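Local coordinates for protein putative hydrolase (Bacteroides ovatus, PDB 4HBS) that is of unknown function but, as a five-bladed beta-propeller assigned to the beta-fructosidase clan, is probably a hydrolase, at residues T50-N56 / V82-R87; R188-L193 / F217-G223; S374-C379 / F394-Y400. All coordinates share one frame; numbering follows the deposited sequence.

Interaction 1 of 3, residues T50-N56 / V82-R87; sequences TRSLGWN and VINENR
Arg87 NH1 donates to Arg51 O at 2.7 Å with an N-H...O angle of 151°; the acceptor lies in the guanidinium plane, whereas the donor stands above the plane of the Arg51 carbonyl. Arg87 NH2 donates to a water that also accepts from Arg51 N and gives a weak bond to Asn56 O. Over one face of the guanidinium sits Thr50 CG2, 3.4 Å from Arg87 CZ and above the centre of the group. A Thr50 chi1 of -52° puts OG1 beside the backbone N, where it bonds Asn46 O, and leaves CG2 anti to that N, over the guanidinium. With its chain bent at chi2 and chi3, Arg87 folds back to reach these partners, and a salt bridge from NH2 to Asp393 adds a counter-charge.

Further along, Ile83 N donates to Ser52 O at 3.0 Å. Ile83 CD1 lies 3.4 Å from Asn56 CG, so an aliphatic tip covers the amide, whose OD1 is bonded to Arg89. Leu53 and Val82 form an antiparallel, non-hydrogen-bonded pair, their side chains alongside each other with Leu53 CD2 3.9 Å from Val82 CG2. The loop itself is braced by Arg51, whose NH1 bonds both Leu53 O and Trp55 O, and whose NE pairs with Asp108.

The contact thus joins the loop leading into strand 55-57 to strand 82-84, which pairs in turn with strand 88-93; behind the loop, Trp55 packs among Phe75, Tyr80 and Trp113.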
loop_
_atom_site.group_PDB
_atom_site.type_symbol
_atom_site.label_atom_id
_atom_site.label_comp_id
_atom_site.label_asym_id
_atom_site.label_seq_id
_atom_site.Cartn_x
_atom_site.Cartn_y
_atom_site.Cartn_z
ATOM N N THR A 50 16.691 2.748 1.526
ATOM C CA THR A 50 17.789 2.234 2.350
ATOM C C THR A 50 18.346 3.490 2.953
ATOM O O THR A 50 19.243 4.096 2.361
ATOM C CB THR A 50 18.812 1.443 1.544
ATOM O OG1 THR A 50 18.153 0.457 0.792
ATOM C CG2 THR A 50 19.807 0.753 2.411
ATOM N N ARG A 51 17.725 3.969 4.055
ATOM C CA ARG A 51 18.077 5.246 4.690
ATOM C C ARG A 51 18.698 5.038 6.065
ATOM O O ARG A 51 18.525 3.976 6.661
ATOM C CB ARG A 51 16.824 6.119 4.807
ATOM C CG ARG A 51 16.015 6.193 3.503
ATOM C CD ARG A 51 14.894 7.221 3.479
ATOM N NE ARG A 51 15.403 8.590 3.556
ATOM C CZ ARG A 51 15.578 9.297 4.671
ATOM N NH1 ARG A 51 15.262 8.781 5.852
ATOM N NH2 ARG A 51 16.074 10.522 4.613
ATOM N N SER A 52 19.438 6.049 6.556
ATOM C CA SER A 52 20.135 5.992 7.840
ATOM C C SER A 52 19.603 6.941 8.912
ATOM O O SER A 52 19.829 6.669 10.092
ATOM C CB SER A 52 21.608 6.298 7.626
ATOM O OG SER A 52 22.169 5.267 6.830
ATOM N N LEU A 53 18.978 8.072 8.528
ATOM C CA LEU A 53 18.461 9.059 9.473
ATOM C C LEU A 53 17.023 9.351 9.143
ATOM O O LEU A 53 16.726 9.655 7.988
ATOM C CB LEU A 53 19.294 10.370 9.393
ATOM C CG LEU A 53 20.052 10.822 10.644
ATOM C CD1 LEU A 53 20.446 12.274 10.521
ATOM C CD2 LEU A 53 19.244 10.586 11.924
ATOM N N GLY A 54 16.150 9.305 10.139
ATOM C CA GLY A 54 14.725 9.537 9.921
ATOM C C GLY A 54 14.062 8.247 9.505
ATOM O O GLY A 54 14.423 7.195 10.041
ATOM N N TRP A 55 13.108 8.287 8.537
ATOM C CA TRP A 55 12.440 7.044 8.106
ATOM C C TRP A 55 13.507 6.066 7.675
ATOM O O TRP A 55 14.313 6.417 6.821
ATOM C CB TRP A 55 11.446 7.282 6.953
ATOM C CG TRP A 55 10.649 6.062 6.606
ATOM C CD1 TRP A 55 9.384 5.765 7.012
ATOM C CD2 TRP A 55 11.076 4.962 5.796
ATOM N NE1 TRP A 55 9.006 4.537 6.532
ATOM C CE2 TRP A 55 10.025 4.022 5.778
ATOM C CE3 TRP A 55 12.285 4.630 5.158
ATOM C CZ2 TRP A 55 10.136 2.799 5.118
ATOM C CZ3 TRP A 55 12.391 3.413 4.527
ATOM C CH2 TRP A 55 11.320 2.527 4.489
ATOM N N ASN A 56 13.559 4.881 8.274
ATOM C CA ASN A 56 14.557 3.893 7.896
ATOM C C ASN A 56 13.978 2.440 7.852
ATOM O O ASN A 56 14.738 1.480 7.842
ATOM C CB ASN A 56 15.763 4.007 8.845
ATOM C CG ASN A 56 15.464 3.711 10.293
ATOM O OD1 ASN A 56 14.918 2.659 10.624
ATOM N ND2 ASN A 56 15.895 4.583 11.203
ATOM N N VAL A 82 17.828 6.136 13.923
ATOM C CA VAL A 82 19.220 6.003 13.494
ATOM C C VAL A 82 19.596 4.561 13.082
ATOM O O VAL A 82 19.292 3.614 13.805
ATOM C CB VAL A 82 20.112 6.498 14.680
ATOM C CG1 VAL A 82 21.556 6.036 14.540
ATOM C CG2 VAL A 82 20.051 8.012 14.799
ATOM N N ILE A 83 20.311 4.420 11.942
ATOM C CA ILE A 83 20.856 3.129 11.476
ATOM C C ILE A 83 22.363 3.238 11.615
ATOM O O ILE A 83 22.962 4.186 11.090
ATOM C CB ILE A 83 20.456 2.755 10.038
ATOM C CG1 ILE A 83 18.931 2.737 9.839
ATOM C CG2 ILE A 83 21.090 1.450 9.634
ATOM C CD1 ILE A 83 18.184 1.723 10.621
ATOM N N ASN A 84 22.979 2.281 12.312
ATOM C CA ASN A 84 24.404 2.293 12.577
ATOM C C ASN A 84 25.171 1.459 11.551
ATOM O O ASN A 84 24.606 0.999 10.559
ATOM C CB ASN A 84 24.646 1.788 14.009
ATOM C CG ASN A 84 23.963 2.619 15.073
ATOM O OD1 ASN A 84 23.199 2.096 15.892
ATOM N ND2 ASN A 84 24.268 3.927 15.133
ATOM N N GLU A 85 26.476 1.338 11.765
ATOM C CA GLU A 85 27.397 0.569 10.931
ATOM C C GLU A 85 26.808 -0.811 10.545
ATOM O O GLU A 85 26.230 -1.509 11.399
ATOM C CB GLU A 85 28.747 0.375 11.672
ATOM C CG GLU A 85 29.505 1.675 11.976
ATOM C CD GLU A 85 29.380 2.236 13.394
ATOM O OE1 GLU A 85 28.245 2.577 13.811
ATOM O OE2 GLU A 85 30.430 2.390 14.063
ATOM N N ASN A 86 26.956 -1.181 9.245
ATOM C CA ASN A 86 26.484 -2.445 8.644
ATOM C C ASN A 86 24.966 -2.596 8.739
ATOM O O ASN A 86 24.463 -3.676 9.041
ATOM C CB ASN A 86 27.190 -3.671 9.250
ATOM C CG ASN A 86 28.685 -3.582 9.214
ATOM O OD1 ASN A 86 29.339 -3.600 10.253
ATOM N ND2 ASN A 86 29.264 -3.502 8.018
ATOM N N ARG A 87 24.231 -1.519 8.426
ATOM C CA ARG A 87 22.766 -1.528 8.428
ATOM C C ARG A 87 22.202 -2.143 9.711
ATOM O O ARG A 87 21.307 -2.972 9.649
ATOM C CB ARG A 87 22.237 -2.270 7.180
ATOM C CG ARG A 87 22.562 -1.579 5.870
ATOM C CD ARG A 87 21.789 -0.287 5.695
ATOM N NE ARG A 87 20.348 -0.520 5.621
ATOM C CZ ARG A 87 19.407 0.411 5.789
ATOM N NH1 ARG A 87 19.743 1.668 6.071
ATOM N NH2 ARG A 87 18.119 0.090 5.684
HETATM O O HOH W 1 15.910 1.788 5.288
#

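Interaction 2 of 3, residues R188-L193 / F217-G223; sequences RFGTCL and FNDHTLG
Two backbone hydrogen bonds define the register: Thr191 N donates to Asn218 O at 3.3 Å, and Asn218 N to Thr191 O at 3.2 Å, the latter nearly straight at 173°. Together they identify Thr191 and Asn218 as an antiparallel hydrogen-bonded pair, with side chains adjacent on the same face. Toward Gly190 and Asp219 the regular bonding stops, whereas on the other side Leu193 still bonds Asn214. Gly190 N approaches His220 O at a poor angle, and the backbones close to 3.8 Å between Gly190 CA and Asp219 CA.

Among the polar side chains, Arg188, bent at chi2, runs along its own strand toward Gly190 and Thr191. NE donates to Gly190 O at 3.0 Å in a nearly linear bond, and NH2 donates to Thr191 OG1; these two bonds fix the rotation of the guanidinium, while NH1 forms a salt bridge with Asp226. Gly223 CA lies over one face of the group, 3.2 Å from Arg188 NH1.

Apolar contact is concentrated at the opposite end. Leu193 CB sits over the Phe217 ring, 3.8 Å from its centroid and 18° off the normal, a CH-pi contact, and Leu193 CD2 reaches 3.5 Å from Phe217 CE1. Phe217 CG, anti to the backbone N (chi1 -173°), carries the ring to the Leu193 side chain.

Strands 156-165, 169-178, 187-197 and 210-218 follow one another across an antiparallel sheet, as in a propeller blade. Leu173 of strand 169-178 touches Thr191 and Phe217; past the corner at Phe217, the chain runs on toward helix 280-285, where Thr221 and Leu222 touch Thr280.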
loop_
_atom_site.group_PDB
_atom_site.type_symbol
_atom_site.label_atom_id
_atom_site.label_comp_id
_atom_site.label_asym_id
_atom_site.label_seq_id
_atom_site.Cartn_x
_atom_site.Cartn_y
_atom_site.Cartn_z
ATOM N N ARG A 188 -10.328 -4.291 12.352
ATOM C CA ARG A 188 -10.850 -3.105 11.650
ATOM C C ARG A 188 -12.206 -2.787 12.222
ATOM O O ARG A 188 -13.034 -3.693 12.338
ATOM C CB ARG A 188 -10.970 -3.378 10.137
ATOM C CG ARG A 188 -11.460 -2.210 9.285
ATOM C CD ARG A 188 -10.450 -1.089 9.245
ATOM N NE ARG A 188 -10.876 0.014 8.387
ATOM C CZ ARG A 188 -10.649 0.121 7.081
ATOM N NH1 ARG A 188 -9.981 -0.827 6.433
ATOM N NH2 ARG A 188 -11.090 1.178 6.408
ATOM N N PHE A 189 -12.433 -1.539 12.639
ATOM C CA PHE A 189 -13.712 -1.166 13.247
ATOM C C PHE A 189 -14.277 0.153 12.753
ATOM O O PHE A 189 -15.285 0.593 13.301
ATOM C CB PHE A 189 -13.563 -1.129 14.781
ATOM C CG PHE A 189 -12.805 0.031 15.387
ATOM C CD1 PHE A 189 -11.427 -0.026 15.545
ATOM C CD2 PHE A 189 -13.480 1.105 15.945
ATOM C CE1 PHE A 189 -10.738 1.007 16.193
ATOM C CE2 PHE A 189 -12.782 2.148 16.563
ATOM C CZ PHE A 189 -11.417 2.094 16.676
ATOM N N GLY A 190 -13.716 0.736 11.702
ATOM C CA GLY A 190 -14.226 2.000 11.192
ATOM C C GLY A 190 -13.277 2.660 10.232
ATOM O O GLY A 190 -12.185 2.142 9.994
ATOM N N THR A 191 -13.695 3.809 9.667
ATOM C CA THR A 191 -12.891 4.583 8.716
ATOM C C THR A 191 -13.009 6.065 9.015
ATOM O O THR A 191 -14.035 6.520 9.528
ATOM C CB THR A 191 -13.328 4.307 7.261
ATOM O OG1 THR A 191 -13.228 2.906 6.998
ATOM C CG2 THR A 191 -12.507 5.086 6.237
ATOM N N CYS A 192 -11.954 6.815 8.669
ATOM C CA CYS A 192 -11.913 8.258 8.797
ATOM C C CYS A 192 -11.663 8.835 7.444
ATOM O O CYS A 192 -10.806 8.311 6.751
ATOM C CB CYS A 192 -10.826 8.668 9.775
ATOM S SG CYS A 192 -10.324 10.405 9.642
ATOM N N LEU A 193 -12.374 9.911 7.057
ATOM C CA LEU A 193 -12.129 10.581 5.783
ATOM C C LEU A 193 -11.338 11.837 6.074
ATOM O O LEU A 193 -11.883 12.781 6.649
ATOM C CB LEU A 193 -13.437 10.906 5.038
ATOM C CG LEU A 193 -13.296 11.676 3.694
ATOM C CD1 LEU A 193 -12.377 10.960 2.746
ATOM C CD2 LEU A 193 -14.649 11.866 3.025
ATOM N N PHE A 217 -16.696 8.723 9.884
ATOM C CA PHE A 217 -17.116 8.512 8.487
ATOM C C PHE A 217 -17.830 7.127 8.357
ATOM O O PHE A 217 -18.974 7.070 7.909
ATOM C CB PHE A 217 -15.890 8.629 7.549
ATOM C CG PHE A 217 -16.200 8.610 6.078
ATOM C CD1 PHE A 217 -16.838 9.679 5.474
ATOM C CD2 PHE A 217 -15.781 7.558 5.277
ATOM C CE1 PHE A 217 -17.121 9.664 4.108
ATOM C CE2 PHE A 217 -16.076 7.536 3.916
ATOM C CZ PHE A 217 -16.743 8.593 3.338
ATOM N N ASN A 218 -17.165 6.045 8.802
ATOM C CA ASN A 218 -17.729 4.679 8.870
ATOM C C ASN A 218 -17.494 4.088 10.227
ATOM O O ASN A 218 -16.600 4.533 10.952
ATOM C CB ASN A 218 -17.062 3.686 7.878
ATOM C CG ASN A 218 -17.047 4.022 6.428
ATOM O OD1 ASN A 218 -17.883 4.775 5.918
ATOM N ND2 ASN A 218 -16.210 3.289 5.694
ATOM N N ASP A 219 -18.227 3.021 10.536
ATOM C CA ASP A 219 -17.976 2.156 11.687
ATOM C C ASP A 219 -17.977 0.716 11.122
ATOM O O ASP A 219 -18.256 -0.244 11.823
ATOM C CB ASP A 219 -18.989 2.389 12.825
ATOM C CG ASP A 219 -20.422 2.005 12.537
ATOM O OD1 ASP A 219 -20.778 1.870 11.337
ATOM O OD2 ASP A 219 -21.201 1.871 13.507
ATOM N N HIS A 220 -17.576 0.601 9.843
ATOM C CA HIS A 220 -17.606 -0.609 9.056
ATOM C C HIS A 220 -16.488 -1.547 9.432
ATOM O O HIS A 220 -15.338 -1.134 9.595
ATOM C CB HIS A 220 -17.496 -0.289 7.539
ATOM C CG HIS A 220 -18.618 0.524 6.962
ATOM N ND1 HIS A 220 -19.748 0.854 7.702
ATOM C CD2 HIS A 220 -18.745 1.062 5.727
ATOM C CE1 HIS A 220 -20.505 1.588 6.903
ATOM N NE2 HIS A 220 -19.936 1.746 5.708
ATOM N N THR A 221 -16.824 -2.828 9.441
ATOM C CA THR A 221 -15.927 -3.943 9.735
ATOM C C THR A 221 -15.061 -4.223 8.483
ATOM O O THR A 221 -13.870 -4.499 8.613
ATOM C CB THR A 221 -16.803 -5.138 10.201
ATOM O OG1 THR A 221 -16.934 -5.021 11.609
ATOM C CG2 THR A 221 -16.251 -6.512 9.806
ATOM N N LEU A 222 -15.675 -4.148 7.282
ATOM C CA LEU A 222 -15.003 -4.369 6.006
ATOM C C LEU A 222 -14.270 -3.081 5.599
ATOM O O LEU A 222 -14.768 -1.979 5.841
ATOM C CB LEU A 222 -16.029 -4.779 4.926
ATOM C CG LEU A 222 -16.902 -6.013 5.237
ATOM C CD1 LEU A 222 -18.181 -5.994 4.424
ATOM C CD2 LEU A 222 -16.144 -7.303 4.982
ATOM N N GLY A 223 -13.095 -3.227 5.003
ATOM C CA GLY A 223 -12.272 -2.095 4.606
ATOM C C GLY A 223 -12.482 -1.615 3.191
ATOM O O GLY A 223 -11.509 -1.531 2.445
#

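Interaction 3 of 3, residues S374-C379 / F394-Y400; sequences STNTDC and FYRPYFY
The two segments run antiparallel, their end-to-end directions 159° apart, with Ser374 and Phe399 a non-hydrogen-bonded pair and Thr375 N donating to Tyr398 O at 3.0 Å. Their strands, 371-377 and 399-403, are neighbours in a sheet that strands 24-26 and 38-42 also join, consistent with N- and C-terminal strands meeting to close a propeller. Thr377 OG1 gives the shorter bond, 2.7 Å to Phe394 O, approaching almost in line with the carbonyl; its chi1 of 39° sets the hydroxyl between the backbone N and the carbonyl carbon, facing the other segment. A water joins Thr375 OG1 to Tyr400 OH, and Ser374 CB lies 3.6 Å from Phe399 CE2.

At the far end Cys379 CB stands over the Phe394 ring, 3.9 Å from its centroid and 15° off the normal. SG approaches more obliquely in a sulfur-aromatic contact. Lys347 adds a cation-pi interaction with the ring. Replacing Phe394 by an alanine would probably strip Cys379 of its aromatic cover and leave Lys347 without its cation-pi partner.

Backbone bonding is therefore sparse between these buried segments, and a threonine hydroxyl, a bridging water and aromatic rings supply much of the connection.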
loop_
_atom_site.group_PDB
_atom_site.type_symbol
_atom_site.label_atom_id
_atom_site.label_comp_id
_atom_site.label_asym_id
_atom_site.label_seq_id
_atom_site.Cartn_x
_atom_site.Cartn_y
_atom_site.Cartn_z
ATOM N N SER A 374 5.568 -3.156 -4.995
ATOM C CA SER A 374 6.385 -3.053 -3.790
ATOM C C SER A 374 5.835 -3.988 -2.743
ATOM O O SER A 374 4.619 -4.107 -2.621
ATOM C CB SER A 374 6.415 -1.618 -3.264
ATOM O OG SER A 374 5.275 -1.277 -2.492
ATOM N N THR A 375 6.715 -4.649 -1.987
ATOM C CA THR A 375 6.320 -5.559 -0.922
ATOM C C THR A 375 6.548 -4.930 0.431
ATOM O O THR A 375 7.025 -3.810 0.534
ATOM C CB THR A 375 7.160 -6.831 -0.998
ATOM O OG1 THR A 375 8.535 -6.515 -0.749
ATOM C CG2 THR A 375 7.001 -7.556 -2.294
ATOM N N ASN A 376 6.142 -5.645 1.460
ATOM C CA ASN A 376 6.435 -5.403 2.861
ATOM C C ASN A 376 6.916 -6.742 3.357
ATOM O O ASN A 376 6.362 -7.746 2.911
ATOM C CB ASN A 376 5.205 -4.934 3.656
ATOM C CG ASN A 376 4.656 -3.550 3.406
ATOM O OD1 ASN A 376 3.625 -3.202 3.994
ATOM N ND2 ASN A 376 5.291 -2.700 2.587
ATOM N N THR A 377 7.950 -6.791 4.221
ATOM C CA THR A 377 8.452 -8.056 4.760
ATOM C C THR A 377 8.602 -7.930 6.248
ATOM O O THR A 377 8.606 -6.829 6.780
ATOM C CB THR A 377 9.715 -8.526 4.046
ATOM O OG1 THR A 377 10.553 -7.405 3.778
ATOM C CG2 THR A 377 9.388 -9.246 2.750
ATOM N N ASP A 378 8.692 -9.083 6.906
ATOM C CA ASP A 378 8.661 -9.312 8.358
ATOM C C ASP A 378 9.705 -10.314 8.788
ATOM O O ASP A 378 9.903 -11.289 8.062
ATOM C CB ASP A 378 7.298 -10.034 8.621
ATOM C CG ASP A 378 6.303 -9.469 9.564
ATOM O OD1 ASP A 378 6.307 -8.245 9.764
ATOM O OD2 ASP A 378 5.409 -10.223 9.981
ATOM N N CYS A 379 10.228 -10.218 10.023
ATOM C CA CYS A 379 11.040 -11.306 10.608
ATOM C C CYS A 379 10.223 -11.848 11.799
ATOM O O CYS A 379 9.393 -11.111 12.348
ATOM C CB CYS A 379 12.441 -10.856 10.999
ATOM S SG CYS A 379 12.491 -9.425 12.083
ATOM N N PHE A 394 14.890 -5.991 7.233
ATOM C CA PHE A 394 13.792 -6.952 7.222
ATOM C C PHE A 394 12.520 -6.194 6.950
ATOM O O PHE A 394 11.713 -6.568 6.101
ATOM C CB PHE A 394 13.672 -7.681 8.571
ATOM C CG PHE A 394 14.694 -8.765 8.790
ATOM C CD1 PHE A 394 14.697 -9.909 7.999
ATOM C CD2 PHE A 394 15.603 -8.682 9.832
ATOM C CE1 PHE A 394 15.577 -10.956 8.261
ATOM C CE2 PHE A 394 16.526 -9.704 10.055
ATOM C CZ PHE A 394 16.506 -10.837 9.268
ATOM N N TYR A 395 12.349 -5.103 7.696
ATOM C CA TYR A 395 11.169 -4.287 7.703
ATOM C C TYR A 395 11.261 -3.020 6.844
ATOM O O TYR A 395 11.268 -1.901 7.355
ATOM C CB TYR A 395 10.903 -3.927 9.145
ATOM C CG TYR A 395 9.494 -3.494 9.391
ATOM C CD1 TYR A 395 8.437 -4.382 9.247
ATOM C CD2 TYR A 395 9.210 -2.202 9.807
ATOM C CE1 TYR A 395 7.133 -3.990 9.473
ATOM C CE2 TYR A 395 7.911 -1.804 10.063
ATOM C CZ TYR A 395 6.873 -2.708 9.911
ATOM O OH TYR A 395 5.588 -2.359 10.198
ATOM N N ARG A 396 11.231 -3.200 5.537
ATOM C CA ARG A 396 11.227 -2.094 4.586
ATOM C C ARG A 396 10.750 -2.605 3.245
ATOM O O ARG A 396 10.813 -3.828 2.994
ATOM C CB ARG A 396 12.600 -1.389 4.474
ATOM C CG ARG A 396 13.805 -2.276 4.562
ATOM C CD ARG A 396 14.106 -2.956 3.255
ATOM N NE ARG A 396 15.289 -2.369 2.637
ATOM C CZ ARG A 396 15.314 -1.556 1.579
ATOM N NH1 ARG A 396 14.192 -1.230 0.949
ATOM N NH2 ARG A 396 16.464 -1.086 1.128
ATOM N N PRO A 397 10.233 -1.706 2.367
ATOM C CA PRO A 397 9.743 -2.179 1.080
ATOM C C PRO A 397 10.850 -2.535 0.119
ATOM O O PRO A 397 11.943 -1.996 0.191
ATOM C CB PRO A 397 8.913 -1.006 0.559
ATOM C CG PRO A 397 9.471 0.178 1.210
ATOM C CD PRO A 397 10.071 -0.242 2.501
ATOM N N TYR A 398 10.560 -3.468 -0.757
ATOM C CA TYR A 398 11.447 -3.882 -1.833
ATOM C C TYR A 398 10.632 -3.683 -3.095
ATOM O O TYR A 398 9.445 -4.006 -3.087
ATOM C CB TYR A 398 11.922 -5.318 -1.623
ATOM C CG TYR A 398 12.997 -5.403 -0.567
ATOM C CD1 TYR A 398 14.283 -4.925 -0.812
ATOM C CD2 TYR A 398 12.727 -5.927 0.695
ATOM C CE1 TYR A 398 15.289 -5.018 0.149
ATOM C CE2 TYR A 398 13.726 -6.014 1.671
ATOM C CZ TYR A 398 15.011 -5.581 1.381
ATOM O OH TYR A 398 16.006 -5.644 2.322
ATOM N N PHE A 399 11.217 -3.055 -4.125
ATOM C CA PHE A 399 10.505 -2.693 -5.341
ATOM C C PHE A 399 10.833 -3.601 -6.541
ATOM O O PHE A 399 11.959 -4.090 -6.685
ATOM C CB PHE A 399 10.816 -1.237 -5.677
ATOM C CG PHE A 399 10.336 -0.299 -4.599
ATOM C CD1 PHE A 399 11.101 -0.074 -3.457
ATOM C CD2 PHE A 399 9.083 0.293 -4.678
ATOM C CE1 PHE A 399 10.663 0.791 -2.463
ATOM C CE2 PHE A 399 8.634 1.141 -3.664
ATOM C CZ PHE A 399 9.434 1.389 -2.569
ATOM N N TYR A 400 9.814 -3.821 -7.396
ATOM C CA TYR A 400 9.913 -4.626 -8.619
ATOM C C TYR A 400 9.214 -3.926 -9.770
ATOM O O TYR A 400 8.279 -3.182 -9.540
ATOM C CB TYR A 400 9.266 -6.023 -8.426
ATOM C CG TYR A 400 9.833 -6.786 -7.258
ATOM C CD1 TYR A 400 9.397 -6.536 -5.961
ATOM C CD2 TYR A 400 10.839 -7.728 -7.439
ATOM C CE1 TYR A 400 9.948 -7.201 -4.875
ATOM C CE2 TYR A 400 11.419 -8.381 -6.353
ATOM C CZ TYR A 400 10.965 -8.120 -5.073
ATOM O OH TYR A 400 11.557 -8.745 -4.005
HETATM O O HOH W 2 10.241 -8.838 -1.557
#

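In the fold
Interactions 1 and 3 are neighbours, with centres about 15 Å apart: Trp55 CH2 lies 3.6 Å from Pro397 CD, so the Trp55 ring of interaction 1 packs directly on the second segment of interaction 3. Asp393 carries the link further, forming salt bridges with both Arg87 and Arg396. Interaction 2 stands apart in the sheet of strands 156-165 to 210-218, its nearest atoms about 20 Å from interaction 1 and about 14 Å from interaction 3, which lies across the chain's centre. A glycerol, probably from the crystallisation liquor, hydrogen-bonds Asp378 OD2 and Cys379 O in interaction 3. That may mark a pocket, but does not establish an active site.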